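Local coordinates for macro domain-containing protein (Thermosipho africanus, PDB 7OMU) that joins a DarT-type ADP-ribosyl-fold domain to a macro domain in one chain, the macro domain holding adenosine-5-diphosphoribose in this model, at residues L85-M93 with I148-W157. The protein carries 1 engineered substitution. Residues are numbered along the deposited sequence; the frame is centred on the assembly and turned at random.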
ATOM      1  N   LEU A  85      -6.313 -16.489  -7.959  1.00 85.98           N
ATOM      2  CA  LEU A  85      -5.080 -15.831  -8.469  1.00 83.26           C
ATOM      3  C   LEU A  85      -5.382 -14.355  -8.745  1.00 80.67           C
ATOM      4  O   LEU A  85      -6.058 -14.076  -9.749  1.00 84.68           O
ATOM      5  CB  LEU A  85      -4.624 -16.546  -9.745  1.00 83.88           C
ATOM      6  CG  LEU A  85      -4.424 -18.055  -9.621  1.00 84.90           C
ATOM      7  CD1 LEU A  85      -3.871 -18.637 -10.910  1.00 86.47           C
ATOM      8  CD2 LEU A  85      -3.507 -18.388  -8.457  1.00 84.29           C
ATOM      9  N   TYR A  86      -4.911 -13.452  -7.883  1.00 76.56           N
ATOM     10  CA  TYR A  86      -5.138 -11.986  -7.988  1.00 75.10           C
ATOM     11  C   TYR A  86      -4.309 -11.409  -9.141  1.00 74.13           C
ATOM     12  O   TYR A  86      -3.189 -11.890  -9.369  1.00 73.50           O
ATOM     13  CB  TYR A  86      -4.746 -11.270  -6.693  1.00 75.79           C
ATOM     14  CG  TYR A  86      -5.573 -11.598  -5.476  1.00 75.16           C
ATOM     15  CD1 TYR A  86      -6.871 -11.129  -5.346  1.00 74.57           C
ATOM     16  CD2 TYR A  86      -5.047 -12.339  -4.434  1.00 75.62           C
ATOM     17  CE1 TYR A  86      -7.631 -11.405  -4.220  1.00 74.23           C
ATOM     18  CE2 TYR A  86      -5.792 -12.626  -3.305  1.00 77.22           C
ATOM     19  CZ  TYR A  86      -7.089 -12.157  -3.195  1.00 76.62           C
ATOM     20  OH  TYR A  86      -7.819 -12.449  -2.078  1.00 79.33           O
ATOM     21  N   PHE A  87      -4.834 -10.389  -9.822  1.00 75.34           N
ATOM     22  CA  PHE A  87      -4.081  -9.555 -10.795  1.00 78.14           C
ATOM     23  C   PHE A  87      -3.201  -8.569 -10.027  1.00 80.21           C
ATOM     24  O   PHE A  87      -2.117  -8.202 -10.529  1.00 81.86           O
ATOM     25  CB  PHE A  87      -5.032  -8.793 -11.718  1.00 79.18           C
ATOM     26  CG  PHE A  87      -5.833  -9.682 -12.626  1.00 80.59           C
ATOM     27  CD1 PHE A  87      -5.271 -10.188 -13.785  1.00 83.19           C
ATOM     28  CD2 PHE A  87      -7.134 -10.028 -12.311  1.00 81.97           C
ATOM     29  CE1 PHE A  87      -5.998 -11.023 -14.614  1.00 86.34           C
ATOM     30  CE2 PHE A  87      -7.860 -10.864 -13.142  1.00 85.81           C
ATOM     31  CZ  PHE A  87      -7.295 -11.352 -14.295  1.00 87.06           C
ATOM     32  N   GLN A  88      -3.688  -8.139  -8.859  1.00 81.47           N
ATOM     33  CA  GLN A  88      -2.991  -7.213  -7.937  1.00 81.75           C
ATOM     34  C   GLN A  88      -2.995  -7.819  -6.539  1.00 79.58           C
ATOM     35  O   GLN A  88      -4.029  -7.837  -5.880  1.00 77.09           O
ATOM     36  CB  GLN A  88      -3.690  -5.852  -7.951  1.00 85.77           C
ATOM     37  CG  GLN A  88      -3.163  -4.893  -6.894  1.00 87.86           C
ATOM     38  CD  GLN A  88      -1.700  -4.603  -7.112  1.00 91.27           C
ATOM     39  OE1 GLN A  88      -0.819  -5.280  -6.569  1.00 87.79           O
ATOM     40  NE2 GLN A  88      -1.444  -3.600  -7.938  1.00 95.28           N
ATOM     41  N   PRO A  89      -1.854  -8.353  -6.052  1.00 80.75           N
ATOM     42  CA  PRO A  89      -1.777  -8.901  -4.695  1.00 82.60           C
ATOM     43  C   PRO A  89      -1.619  -7.839  -3.592  1.00 85.16           C
ATOM     44  O   PRO A  89      -1.980  -8.132  -2.461  1.00 86.48           O
ATOM     45  CB  PRO A  89      -0.524  -9.787  -4.747  1.00 82.75           C
ATOM     46  CG  PRO A  89       0.358  -9.106  -5.772  1.00 82.47           C
ATOM     47  CD  PRO A  89      -0.589  -8.498  -6.788  1.00 80.79           C
ATOM     48  N   ARG A  90      -1.077  -6.661  -3.928  1.00 84.35           N
ATOM     49  CA  ARG A  90      -0.930  -5.514  -2.992  1.00 82.79           C
ATOM     50  C   ARG A  90      -2.305  -4.859  -2.833  1.00 82.51           C
ATOM     51  O   ARG A  90      -2.510  -3.769  -3.409  1.00 85.51           O
ATOM     52  CB  ARG A  90       0.124  -4.540  -3.521  1.00 84.75           C
ATOM     53  CG  ARG A  90       0.554  -3.470  -2.530  1.00 86.57           C
ATOM     54  CD  ARG A  90       1.606  -2.565  -3.151  1.00 87.31           C
ATOM     55  NE  ARG A  90       1.991  -1.448  -2.298  1.00 89.65           N
ATOM     56  CZ  ARG A  90       1.263  -0.345  -2.109  1.00 95.90           C
ATOM     57  NH1 ARG A  90       0.085  -0.201  -2.702  1.00100.34           N
ATOM     58  NH2 ARG A  90       1.713   0.616  -1.317  1.00 96.12           N
ATOM     59  N   ASN A  91      -3.189  -5.506  -2.061  1.00 79.04           N
ATOM     60  CA  ASN A  91      -4.658  -5.267  -2.039  1.00 75.88           C
ATOM     61  C   ASN A  91      -5.194  -5.421  -0.614  1.00 74.19           C
ATOM     62  O   ASN A  91      -4.480  -5.884   0.272  1.00 74.16           O
ATOM     63  CB  ASN A  91      -5.345  -6.216  -3.025  1.00 75.69           C
ATOM     64  CG  ASN A  91      -5.248  -7.671  -2.615  1.00 76.98           C
ATOM     65  OD1 ASN A  91      -5.447  -8.018  -1.453  1.00 76.70           O
ATOM     66  ND2 ASN A  91      -4.951  -8.536  -3.570  1.00 80.76           N
ATOM     67  N   PRO A  92      -6.470  -5.045  -0.346  1.00 73.31           N
ATOM     68  CA  PRO A  92      -7.071  -5.176   0.986  1.00 74.27           C
ATOM     69  C   PRO A  92      -6.899  -6.509   1.731  1.00 75.88           C
ATOM     70  O   PRO A  92      -6.873  -6.478   2.944  1.00 73.10           O
ATOM     71  CB  PRO A  92      -8.565  -4.999   0.680  1.00 72.95           C
ATOM     72  CG  PRO A  92      -8.579  -4.014  -0.450  1.00 71.91           C
ATOM     73  CD  PRO A  92      -7.394  -4.409  -1.300  1.00 71.93           C
ATOM     74  N   MET A  93      -6.835  -7.631   1.010  1.00 80.58           N
ATOM     75  CA  MET A  93      -6.693  -8.979   1.617  1.00 86.43           C
ATOM     76  C   MET A  93      -5.307  -9.075   2.258  1.00 85.38           C
ATOM     77  O   MET A  93      -5.233  -9.380   3.467  1.00 85.06           O
ATOM     78  CB  MET A  93      -6.855 -10.100   0.586  1.00 96.90           C
ATOM     79  CG  MET A  93      -6.801 -11.492   1.199  1.00105.89           C
ATOM     80  SD  MET A  93      -7.990 -11.669   2.558  1.00123.36           S
ATOM     81  CE  MET A  93      -9.390 -12.352   1.669  1.00122.34           C
ATOM     82  N   ILE A 148     -10.210  -4.776 -16.496  1.00107.10           N
ATOM     83  CA  ILE A 148     -10.027  -5.638 -15.291  1.00103.51           C
ATOM     84  C   ILE A 148      -8.545  -5.667 -14.912  1.00101.23           C
ATOM     85  O   ILE A 148      -8.240  -5.365 -13.746  1.00 98.89           O
ATOM     86  CB  ILE A 148     -10.594  -7.052 -15.520  1.00103.68           C
ATOM     87  CG1 ILE A 148     -12.118  -7.047 -15.365  1.00104.78           C
ATOM     88  CG2 ILE A 148      -9.934  -8.062 -14.592  1.00103.31           C
ATOM     89  CD1 ILE A 148     -12.791  -8.348 -15.732  1.00106.93           C
ATOM     90  N   ILE A 149      -7.665  -6.006 -15.855  1.00102.80           N
ATOM     91  CA  ILE A 149      -6.232  -6.313 -15.556  1.00107.21           C
ATOM     92  C   ILE A 149      -5.462  -5.026 -15.218  1.00106.83           C
ATOM     93  O   ILE A 149      -4.310  -5.150 -14.753  1.00108.12           O
ATOM     94  CB  ILE A 149      -5.554  -7.104 -16.697  1.00110.84           C
ATOM     95  CG1 ILE A 149      -5.378  -6.273 -17.970  1.00111.56           C
ATOM     96  CG2 ILE A 149      -6.297  -8.406 -16.971  1.00112.32           C
ATOM     97  CD1 ILE A 149      -4.106  -6.571 -18.720  1.00112.62           C
ATOM     98  N   SER A 150      -6.058  -3.845 -15.428  1.00106.61           N
ATOM     99  CA  SER A 150      -5.435  -2.525 -15.134  1.00104.34           C
ATOM    100  C   SER A 150      -5.278  -2.319 -13.620  1.00102.20           C
ATOM    101  O   SER A 150      -4.435  -1.496 -13.234  1.00107.87           O
ATOM    102  CB  SER A 150      -6.223  -1.404 -15.743  1.00102.74           C
ATOM    103  OG  SER A 150      -7.376  -1.137 -14.965  1.00101.51           O
ATOM    104  N   VAL A 151      -6.058  -3.029 -12.798  1.00 98.04           N
ATOM    105  CA  VAL A 151      -6.011  -2.951 -11.304  1.00 95.82           C
ATOM    106  C   VAL A 151      -4.584  -3.241 -10.813  1.00 98.39           C
ATOM    107  O   VAL A 151      -4.291  -2.957  -9.630  1.00 98.89           O
ATOM    108  CB  VAL A 151      -7.017  -3.908 -10.638  1.00 93.74           C
ATOM    109  CG1 VAL A 151      -8.451  -3.563 -11.003  1.00 96.67           C
ATOM    110  CG2 VAL A 151      -6.715  -5.368 -10.938  1.00 92.71           C
ATOM    111  N   LYS A 152      -3.733  -3.811 -11.674  1.00 99.50           N
ATOM    112  CA  LYS A 152      -2.292  -4.034 -11.382  1.00101.28           C
ATOM    113  C   LYS A 152      -1.587  -2.679 -11.193  1.00 99.89           C
ATOM    114  O   LYS A 152      -0.539  -2.659 -10.521  1.00101.50           O
ATOM    115  CB  LYS A 152      -1.663  -4.898 -12.482  1.00103.32           C
ATOM    116  CG  LYS A 152      -0.155  -5.111 -12.384  1.00104.26           C
ATOM    117  CD  LYS A 152       0.338  -5.701 -11.076  1.00102.69           C
ATOM    118  CE  LYS A 152       1.835  -5.529 -10.907  1.00104.76           C
ATOM    119  NZ  LYS A 152       2.294  -5.970  -9.569  1.00107.05           N
ATOM    120  N   ASP A 153      -2.147  -1.590 -11.735  1.00 98.43           N
ATOM    121  CA  ASP A 153      -1.562  -0.220 -11.688  1.00 98.59           C
ATOM    122  C   ASP A 153      -2.215   0.620 -10.579  1.00 96.06           C
ATOM    123  O   ASP A 153      -1.787   1.770 -10.403  1.00 98.37           O
ATOM    124  CB  ASP A 153      -1.697   0.479 -13.043  1.00103.27           C
ATOM    125  CG  ASP A 153      -0.982  -0.230 -14.181  1.00108.03           C
ATOM    126  OD1 ASP A 153       0.080  -0.841 -13.917  1.00106.58           O
ATOM    127  OD2 ASP A 153      -1.499  -0.170 -15.323  1.00112.53           O
ATOM    128  N   MET A 154      -3.191   0.075  -9.848  1.00 94.96           N
ATOM    129  CA  MET A 154      -3.826   0.731  -8.671  1.00 95.69           C
ATOM    130  C   MET A 154      -2.877   0.655  -7.467  1.00 98.19           C
ATOM    131  O   MET A 154      -2.515  -0.476  -7.072  1.00 99.89           O
ATOM    132  CB  MET A 154      -5.138   0.040  -8.294  1.00 95.33           C
ATOM    133  CG  MET A 154      -6.345   0.589  -8.997  1.00 95.88           C
ATOM    134  SD  MET A 154      -7.873   0.025  -8.205  1.00 97.58           S
ATOM    135  CE  MET A 154      -8.962  -0.040  -9.628  1.00 99.55           C
ATOM    136  N   GLU A 155      -2.526   1.804  -6.880  1.00101.44           N
ATOM    137  CA  GLU A 155      -1.578   1.889  -5.730  1.00104.82           C
ATOM    138  C   GLU A 155      -2.351   2.151  -4.427  1.00101.61           C
ATOM    139  O   GLU A 155      -1.748   1.985  -3.342  1.00 99.83           O
ATOM    140  CB  GLU A 155      -0.470   2.920  -5.983  1.00109.65           C
ATOM    141  CG  GLU A 155      -0.847   4.070  -6.908  1.00114.56           C
ATOM    142  CD  GLU A 155       0.318   4.976  -7.303  1.00118.39           C
ATOM    143  OE1 GLU A 155       1.466   4.696  -6.886  1.00117.66           O
ATOM    144  OE2 GLU A 155       0.081   5.961  -8.038  1.00120.39           O
ATOM    145  N   TYR A 156      -3.632   2.525  -4.530  1.00 99.02           N
ATOM    146  CA  TYR A 156      -4.558   2.709  -3.382  1.00 95.46           C
ATOM    147  C   TYR A 156      -6.001   2.455  -3.825  1.00 90.09           C
ATOM    148  O   TYR A 156      -6.259   2.344  -5.032  1.00 90.84           O
ATOM    149  CB  TYR A 156      -4.400   4.106  -2.779  1.00 99.41           C
ATOM    150  CG  TYR A 156      -4.992   5.260  -3.557  1.00101.44           C
ATOM    151  CD1 TYR A 156      -4.250   5.941  -4.509  1.00101.78           C
ATOM    152  CD2 TYR A 156      -6.272   5.728  -3.287  1.00103.06           C
ATOM    153  CE1 TYR A 156      -4.775   7.024  -5.199  1.00102.17           C
ATOM    154  CE2 TYR A 156      -6.817   6.800  -3.975  1.00101.28           C
ATOM    155  CZ  TYR A 156      -6.065   7.455  -4.933  1.00101.47           C
ATOM    156  OH  TYR A 156      -6.602   8.516  -5.603  1.00102.19           O
ATOM    157  N   TRP A 157      -6.916   2.388  -2.862  1.00 84.75           N
ATOM    158  CA  TRP A 157      -8.340   2.064  -3.110  1.00 82.81           C
ATOM    159  C   TRP A 157      -9.237   2.766  -2.086  1.00 84.50           C
ATOM    160  O   TRP A 157      -8.701   3.343  -1.123  1.00 85.76           O
ATOM    161  CB  TRP A 157      -8.503   0.550  -3.053  1.00 81.52           C
ATOM    162  CG  TRP A 157      -8.017  -0.020  -1.761  1.00 78.51           C
ATOM    163  CD1 TRP A 157      -8.706  -0.071  -0.587  1.00 78.83           C
ATOM    164  CD2 TRP A 157      -6.724  -0.584  -1.495  1.00 75.63           C
ATOM    165  NE1 TRP A 157      -7.936  -0.644   0.387  1.00 78.18           N
ATOM    166  CE2 TRP A 157      -6.716  -0.972  -0.138  1.00 76.01           C
ATOM    167  CE3 TRP A 157      -5.582  -0.820  -2.265  1.00 76.09           C
ATOM    168  CZ2 TRP A 157      -5.610  -1.574   0.458  1.00 75.33           C
ATOM    169  CZ3 TRP A 157      -4.487  -1.417  -1.676  1.00 75.78           C
ATOM    170  CH2 TRP A 157      -4.504  -1.791  -0.333  1.00 75.36           C
TER
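F87 is the bump at one end of the contact: its ring slips in beside the methyl groups of I148 and I149. The two CG2 methyls approach the F87 ring obliquely, I149 CG2 lying 3.5 Å from F87 CE1 and I148 CG2 reaching F87 CE2, while V151 CG2 fills in behind at F87 CB. The K152 chain, bent at chi2, brings its CD alongside F87 O. Next along, Q88 folds over at chi2 (61°) and pushes its amide into the curve of the chain around the 3-10 turn 150-152. Its NE2 gives a weak hydrogen bond to V151 O at 3.4 Å; Q88 NE2 also lies 2.9 Å from K152 O, but at too poor an angle for a hydrogen bond. The other end of the amide serves its own loop, OE1 accepting from R90 N.

Both segments belong to the DarT-type domain: 85-93 links strand 82-86 of an antiparallel sheet to helix 92-99, and 148-157 starts at the last residue of helix 145-148 and runs into the loop before helix 163-166. N91 is the N-cap of helix 92-99; its OD1 accepts from L94 N and, weakly, from M93 N, while ND2 donates to Q88 O at 2.6 Å and lies over the Y86 ring.

At the far end the W157 indole forms a flat wall for P92, whose ring bears on one face, CG 3.7 Å from the centroid of the five-membered ring in a CH-pi contact. W157 NE1 is hydrogen-bonded to L298 O in helix 294-298, a bond that reaches from the DarT-type part to the macro part. R90 runs out extended, and NH1 donates in its guanidinium plane to E155 O at 2.9 Å, a bent bond (147°) that arrives tilted from the carbonyl plane; NE turns weakly to T212 O.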